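Local coordinates for protein 6-carboxyhexanoate--coa ligase (Bacillus subtilis, PDB 5FLG) that is a protein of the 6-carboxyhexanoate--CoA ligase family that binds phosphoaminophosphonic acid-adenylate ester, magnesium ions and pimelic acid, at residues A[125-138]-A[228-242]. Residues are numbered along the deposited sequence; the frame is centred on the assembly and turned at random.
Sequences GAVLFDIHTGKRMD and RVFFIDGSNDVNTYI. With ANP (phosphoaminophosphonic acid-adenylate ester), chain D.
Ala-126 sets its CB over one face of the Phe-230 ring, 3.9 Å from the ring centroid and shifted toward CZ, a CH-pi contact. Further along the same side of the sheet, Leu-128 splits its branches: CD1 meets Phe-230 CD2 at 3.8 Å, while CD2 turns to Val-238 CG2 and Ile-242 CG1 on the helix that follows the second strand. Met-137 joins this layer. With CG anti to the backbone N (chi1 -176°) and the chain extended beyond it, its SD lies 3.7 Å from Ile-232 CG2, crossing that side chain nearly at a right angle, and its CG rests on Val-238 CG2. On the other side of the sheet the side chains of Phe-129 and Phe-231 lie side by side, pointing the same way; Phe-129 CD2 is 3.9 Å from Phe-231 CE1, and both pack against helix 107-116.

Five backbone bonds tie the parallel strands, from Val-127 N to Arg-228 O through Ile-131 N to Ile-232 O. Past the strand ends, His-132 NE2 gives Asp-233 OD1 a weak, bent bond (130°), the imidazole and carboxylate planes standing 80° apart. Asp-138 OD1 accepts Leu-128 N and Arg-136 NE from opposite faces of its carboxylate; Arg-136 grips this group side-on with NE and NH2, and OD2 also bonds Thr-140. This ties the chain after the turn, at edge strand 135-136, back to strand 127-130.

At the N-terminal ends of the two strands, Arg-228 NH1 donates to ANP O4' (2.9 Å) and ANP O2' donates to Gly-125 O (2.6 Å), while Glu-191 and Tyr-204 hold the remaining guanidinium nitrogens. These neighbouring parallel strands of a mixed sheet with helices on both faces thus present their leading ends to the nucleotide ribose in the ANP pocket.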
loop_
_atom_site.group_PDB
_atom_site.type_symbol
_atom_site.label_atom_id
_atom_site.label_comp_id
_atom_site.label_asym_id
_atom_site.label_seq_id
_atom_site.Cartn_x
_atom_site.Cartn_y
_atom_site.Cartn_z
ATOM N N GLY A 125 5.860 14.973 -6.928
ATOM C CA GLY A 125 6.860 15.264 -5.919
ATOM C C GLY A 125 7.478 16.598 -6.247
ATOM O O GLY A 125 6.766 17.570 -6.549
ATOM N N ALA A 126 8.808 16.647 -6.148
ATOM C CA ALA A 126 9.537 17.878 -6.294
ATOM C C ALA A 126 10.369 17.812 -7.561
ATOM O O ALA A 126 10.729 16.732 -8.023
ATOM C CB ALA A 126 10.463 18.101 -5.104
ATOM N N VAL A 127 10.600 18.985 -8.121
ATOM C CA VAL A 127 11.485 19.156 -9.237
ATOM C C VAL A 127 12.830 19.585 -8.708
ATOM O O VAL A 127 12.898 20.407 -7.803
ATOM C CB VAL A 127 10.930 20.256 -10.157
ATOM C CG1 VAL A 127 11.956 20.613 -11.236
ATOM C CG2 VAL A 127 9.605 19.795 -10.767
ATOM N N LEU A 128 13.897 19.084 -9.323
ATOM C CA LEU A 128 15.247 19.480 -8.976
ATOM C C LEU A 128 15.832 20.332 -10.089
ATOM O O LEU A 128 15.876 19.903 -11.250
ATOM C CB LEU A 128 16.136 18.239 -8.781
ATOM C CG LEU A 128 16.233 17.556 -7.414
ATOM C CD1 LEU A 128 14.872 17.247 -6.824
ATOM C CD2 LEU A 128 17.068 16.288 -7.498
ATOM N N PHE A 129 16.282 21.537 -9.730
ATOM C CA PHE A 129 16.639 22.519 -10.693
ATOM C C PHE A 129 18.118 22.893 -10.494
ATOM O O PHE A 129 18.525 23.422 -9.461
ATOM C CB PHE A 129 15.718 23.741 -10.558
ATOM C CG PHE A 129 15.612 24.564 -11.814
ATOM C CD1 PHE A 129 15.081 24.017 -12.975
ATOM C CD2 PHE A 129 16.138 25.847 -11.868
ATOM C CE1 PHE A 129 15.057 24.744 -14.157
ATOM C CE2 PHE A 129 16.118 26.573 -13.049
ATOM C CZ PHE A 129 15.576 26.020 -14.198
ATOM N N ASP A 130 18.926 22.623 -11.495
ATOM C CA ASP A 130 20.378 22.827 -11.367
ATOM C C ASP A 130 20.713 24.283 -11.585
ATOM O O ASP A 130 20.447 24.800 -12.652
ATOM C CB ASP A 130 21.042 21.994 -12.422
ATOM C CG ASP A 130 22.560 22.069 -12.386
ATOM O OD1 ASP A 130 23.162 22.985 -11.783
ATOM O OD2 ASP A 130 23.134 21.180 -13.011
ATOM N N ILE A 131 21.362 24.932 -10.615
ATOM C CA ILE A 131 21.638 26.355 -10.724
ATOM C C ILE A 131 22.872 26.604 -11.613
ATOM O O ILE A 131 23.145 27.717 -11.964
ATOM C CB ILE A 131 21.906 27.022 -9.373
ATOM C CG1 ILE A 131 23.286 26.622 -8.843
ATOM C CG2 ILE A 131 20.832 26.687 -8.369
ATOM C CD1 ILE A 131 23.747 27.447 -7.658
ATOM N N HIS A 132 23.551 25.562 -12.032
ATOM C CA HIS A 132 24.671 25.731 -12.973
ATOM C C HIS A 132 24.222 25.719 -14.432
ATOM O O HIS A 132 24.653 26.536 -15.223
ATOM C CB HIS A 132 25.700 24.622 -12.765
ATOM C CG HIS A 132 26.382 24.693 -11.446
ATOM N ND1 HIS A 132 26.858 25.877 -10.921
ATOM C CD2 HIS A 132 26.682 23.728 -10.543
ATOM C CE1 HIS A 132 27.458 25.634 -9.769
ATOM N NE2 HIS A 132 27.333 24.344 -9.499
ATOM N N THR A 133 23.374 24.774 -14.789
ATOM C CA THR A 133 22.902 24.652 -16.157
ATOM C C THR A 133 21.660 25.486 -16.369
ATOM O O THR A 133 21.238 25.655 -17.497
ATOM C CB THR A 133 22.533 23.206 -16.475
ATOM O OG1 THR A 133 21.484 22.778 -15.585
ATOM C CG2 THR A 133 23.735 22.303 -16.291
ATOM N N GLY A 134 20.967 25.849 -15.292
ATOM C CA GLY A 134 19.662 26.535 -15.419
ATOM C C GLY A 134 18.566 25.656 -16.013
ATOM O O GLY A 134 17.641 26.154 -16.630
ATOM N N LYS A 135 18.635 24.363 -15.736
ATOM C CA LYS A 135 17.707 23.372 -16.281
ATOM C C LYS A 135 17.294 22.394 -15.174
ATOM O O LYS A 135 18.064 22.132 -14.260
ATOM C CB LYS A 135 18.375 22.515 -17.372
ATOM C CG LYS A 135 19.007 23.271 -18.531
ATOM C CD LYS A 135 19.719 22.281 -19.455
ATOM C CE LYS A 135 20.453 22.953 -20.604
ATOM N NZ LYS A 135 19.714 24.143 -21.114
ATOM N N ARG A 136 16.188 21.708 -15.404
ATOM C CA ARG A 136 15.749 20.612 -14.571
ATOM C C ARG A 136 16.750 19.481 -14.643
ATOM O O ARG A 136 17.261 19.154 -15.691
ATOM C CB ARG A 136 14.380 20.114 -14.996
ATOM C CG ARG A 136 13.869 18.959 -14.149
ATOM C CD ARG A 136 12.381 18.705 -14.378
ATOM N NE ARG A 136 11.940 17.607 -13.523
ATOM C CZ ARG A 136 10.724 17.064 -13.536
ATOM N NH1 ARG A 136 9.817 17.490 -14.381
ATOM N NH2 ARG A 136 10.446 16.050 -12.730
ATOM N N MET A 137 16.977 18.843 -13.519
ATOM C CA MET A 137 18.140 18.006 -13.335
ATOM C C MET A 137 17.685 16.561 -13.139
ATOM O O MET A 137 18.290 15.640 -13.630
ATOM C CB MET A 137 18.877 18.549 -12.104
ATOM C CG MET A 137 20.192 17.914 -11.740
ATOM S SD MET A 137 20.763 18.678 -10.199
ATOM C CE MET A 137 22.526 18.331 -10.312
ATOM N N ASP A 138 16.561 16.349 -12.467
ATOM C CA ASP A 138 16.062 14.993 -12.318
ATOM C C ASP A 138 15.339 14.550 -13.571
ATOM O O ASP A 138 14.775 15.363 -14.314
ATOM C CB ASP A 138 15.120 14.895 -11.125
ATOM C CG ASP A 138 13.798 15.578 -11.368
ATOM O OD1 ASP A 138 13.770 16.817 -11.372
ATOM O OD2 ASP A 138 12.813 14.883 -11.692
ATOM N N ARG A 228 6.764 22.703 -6.001
ATOM C CA ARG A 228 7.805 22.281 -5.122
ATOM C C ARG A 228 9.071 22.171 -5.997
ATOM O O ARG A 228 9.222 21.223 -6.749
ATOM C CB ARG A 228 7.447 20.929 -4.502
ATOM C CG ARG A 228 8.072 20.662 -3.144
ATOM C CD ARG A 228 7.434 21.565 -2.136
ATOM N NE ARG A 228 7.644 21.224 -0.731
ATOM C CZ ARG A 228 6.677 20.854 0.100
ATOM N NH1 ARG A 228 5.504 20.412 -0.372
ATOM N NH2 ARG A 228 6.868 20.952 1.397
ATOM N N VAL A 229 9.981 23.105 -5.828
ATOM C CA VAL A 229 11.250 23.106 -6.571
ATOM C C VAL A 229 12.405 23.214 -5.589
ATOM O O VAL A 229 12.389 24.086 -4.699
ATOM C CB VAL A 229 11.337 24.320 -7.525
ATOM C CG1 VAL A 229 12.637 24.293 -8.310
ATOM C CG2 VAL A 229 10.162 24.317 -8.488
ATOM N N PHE A 230 13.453 22.411 -5.837
ATOM C CA PHE A 230 14.672 22.472 -5.061
ATOM C C PHE A 230 15.766 22.987 -5.983
ATOM O O PHE A 230 16.077 22.345 -6.970
ATOM C CB PHE A 230 15.097 21.072 -4.564
ATOM C CG PHE A 230 14.077 20.371 -3.711
ATOM C CD1 PHE A 230 13.116 21.087 -3.021
ATOM C CD2 PHE A 230 14.151 19.010 -3.512
ATOM C CE1 PHE A 230 12.161 20.426 -2.262
ATOM C CE2 PHE A 230 13.225 18.349 -2.705
ATOM C CZ PHE A 230 12.218 19.072 -2.087
ATOM N N PHE A 231 16.380 24.088 -5.609
ATOM C CA PHE A 231 17.443 24.658 -6.391
ATOM C C PHE A 231 18.755 24.032 -5.954
ATOM O O PHE A 231 19.134 24.108 -4.774
ATOM C CB PHE A 231 17.451 26.166 -6.196
ATOM C CG PHE A 231 16.259 26.864 -6.803
ATOM C CD1 PHE A 231 16.281 27.281 -8.119
ATOM C CD2 PHE A 231 15.095 27.077 -6.058
ATOM C CE1 PHE A 231 15.189 27.918 -8.676
ATOM C CE2 PHE A 231 13.987 27.689 -6.613
ATOM C CZ PHE A 231 14.031 28.107 -7.928
ATOM N N ILE A 232 19.356 23.278 -6.865
ATOM C CA ILE A 232 20.510 22.423 -6.555
ATOM C C ILE A 232 21.844 22.975 -7.072
ATOM O O ILE A 232 21.950 23.429 -8.215
ATOM C CB ILE A 232 20.354 21.037 -7.197
ATOM C CG1 ILE A 232 19.040 20.411 -6.768
ATOM C CG2 ILE A 232 21.541 20.144 -6.868
ATOM C CD1 ILE A 232 18.954 20.073 -5.296
ATOM N N ASP A 233 22.845 22.942 -6.203
ATOM C CA ASP A 233 24.204 23.311 -6.535
ATOM C C ASP A 233 25.133 22.174 -6.140
ATOM O O ASP A 233 25.571 22.093 -4.990
ATOM C CB ASP A 233 24.622 24.555 -5.765
ATOM C CG ASP A 233 26.133 24.813 -5.854
ATOM O OD1 ASP A 233 26.849 24.002 -6.487
ATOM O OD2 ASP A 233 26.604 25.823 -5.292
ATOM N N GLY A 234 25.435 21.300 -7.085
ATOM C CA GLY A 234 26.240 20.138 -6.783
ATOM C C GLY A 234 26.887 19.578 -8.034
ATOM O O GLY A 234 26.328 19.693 -9.129
ATOM N N SER A 235 28.082 19.001 -7.867
ATOM C CA SER A 235 28.805 18.371 -8.973
ATOM C C SER A 235 28.365 16.936 -9.102
ATOM O O SER A 235 28.636 16.288 -10.112
ATOM C CB SER A 235 30.319 18.369 -8.730
ATOM O OG SER A 235 30.833 19.681 -8.624
ATOM N N ASN A 236 27.838 16.379 -8.019
ATOM C CA ASN A 236 27.738 14.938 -7.941
ATOM C C ASN A 236 26.589 14.456 -8.800
ATOM O O ASN A 236 25.823 15.246 -9.352
ATOM C CB ASN A 236 27.573 14.473 -6.496
ATOM C CG ASN A 236 28.801 14.759 -5.651
ATOM O OD1 ASN A 236 29.935 14.705 -6.134
ATOM N ND2 ASN A 236 28.583 15.078 -4.381
ATOM N N ASP A 237 26.470 13.151 -8.929
ATOM C CA ASP A 237 25.382 12.604 -9.695
ATOM C C ASP A 237 24.073 12.902 -8.975
ATOM O O ASP A 237 23.962 12.715 -7.768
ATOM C CB ASP A 237 25.573 11.097 -9.839
ATOM C CG ASP A 237 24.483 10.448 -10.654
ATOM O OD1 ASP A 237 24.333 10.755 -11.858
ATOM O OD2 ASP A 237 23.778 9.608 -10.084
ATOM N N VAL A 238 23.060 13.236 -9.762
ATOM C CA VAL A 238 21.756 13.591 -9.255
ATOM C C VAL A 238 21.116 12.397 -8.549
ATOM O O VAL A 238 20.350 12.563 -7.623
ATOM C CB VAL A 238 20.848 14.108 -10.393
ATOM C CG1 VAL A 238 20.455 12.977 -11.323
ATOM C CG2 VAL A 238 19.599 14.772 -9.819
ATOM N N ASN A 239 21.455 11.186 -8.961
ATOM C CA ASN A 239 20.867 10.009 -8.337
ATOM C C ASN A 239 21.279 9.826 -6.887
ATOM O O ASN A 239 20.532 9.299 -6.090
ATOM C CB ASN A 239 21.218 8.760 -9.117
ATOM C CG ASN A 239 20.673 8.806 -10.514
ATOM O OD1 ASN A 239 19.460 8.728 -10.710
ATOM N ND2 ASN A 239 21.550 9.067 -11.483
ATOM N N THR A 240 22.489 10.238 -6.552
ATOM C CA THR A 240 22.924 10.180 -5.182
ATOM C C THR A 240 22.060 11.128 -4.353
ATOM O O THR A 240 21.607 10.773 -3.277
ATOM C CB THR A 240 24.409 10.567 -5.087
ATOM O OG1 THR A 240 24.566 11.945 -5.451
ATOM C CG2 THR A 240 25.222 9.715 -6.067
ATOM N N TYR A 241 21.813 12.328 -4.876
ATOM C CA TYR A 241 21.017 13.303 -4.152
ATOM C C TYR A 241 19.609 12.750 -3.968
ATOM O O TYR A 241 19.039 12.826 -2.867
ATOM C CB TYR A 241 20.969 14.649 -4.889
ATOM C CG TYR A 241 22.324 15.302 -5.199
ATOM C CD1 TYR A 241 23.444 15.057 -4.411
ATOM C CD2 TYR A 241 22.446 16.234 -6.223
ATOM C CE1 TYR A 241 24.648 15.724 -4.640
ATOM C CE2 TYR A 241 23.650 16.884 -6.476
ATOM C CZ TYR A 241 24.746 16.619 -5.690
ATOM O OH TYR A 241 25.894 17.356 -5.880
ATOM N N ILE A 242 19.070 12.162 -5.033
ATOM C CA ILE A 242 17.708 11.615 -5.029
ATOM C C ILE A 242 17.594 10.510 -3.987
ATOM O O ILE A 242 16.597 10.399 -3.255
ATOM C CB ILE A 242 17.311 11.070 -6.429
ATOM C CG1 ILE A 242 16.987 12.229 -7.373
ATOM C CG2 ILE A 242 16.107 10.138 -6.330
ATOM C CD1 ILE A 242 16.645 11.796 -8.777
HETATM P PG ANP D . -1.471 16.588 0.692
HETATM O O1G ANP D . -2.454 15.510 1.058
HETATM O O2G ANP D . -2.148 17.856 0.249
HETATM O O3G ANP D . -0.400 16.864 1.697
HETATM P PB ANP D . 0.887 16.430 -1.110
HETATM O O1B ANP D . 1.748 16.260 0.091
HETATM O O2B ANP D . 1.116 15.728 -2.396
HETATM N N3B ANP D . -0.717 15.935 -0.697
HETATM P PA ANP D . 1.160 19.232 -0.511
HETATM O O1A ANP D . 0.242 20.355 -0.660
HETATM O O2A ANP D . 1.596 18.707 0.827
HETATM O O3A ANP D . 0.723 18.004 -1.455
HETATM O "O5'" ANP D . 2.510 19.711 -1.331
HETATM C "C5'" ANP D . 2.408 20.565 -2.435
HETATM C "C4'" ANP D . 3.290 20.038 -3.569
HETATM O "O4'" ANP D . 4.631 19.896 -3.082
HETATM C "C3'" ANP D . 2.848 18.664 -4.048
HETATM O "O3'" ANP D . 1.947 18.757 -5.145
HETATM C "C2'" ANP D . 4.136 18.049 -4.515
HETATM O "O2'" ANP D . 4.442 18.560 -5.813
HETATM C "C1'" ANP D . 5.114 18.622 -3.528
HETATM N N9 ANP D . 5.294 17.663 -2.433
HETATM C C8 ANP D . 4.423 17.373 -1.402
HETATM N N7 ANP D . 4.993 16.490 -0.548
HETATM C C5 ANP D . 6.223 16.182 -1.062
HETATM C C6 ANP D . 7.345 15.294 -0.716
HETATM N N6 ANP D . 7.310 14.496 0.355
HETATM N N1 ANP D . 8.442 15.293 -1.505
HETATM C C2 ANP D . 8.504 16.050 -2.606
HETATM N N3 ANP D . 7.566 16.941 -2.970
HETATM C C4 ANP D . 6.389 16.950 -2.300
HETATM O O HOH W 1 7.060 20.006 -7.923
#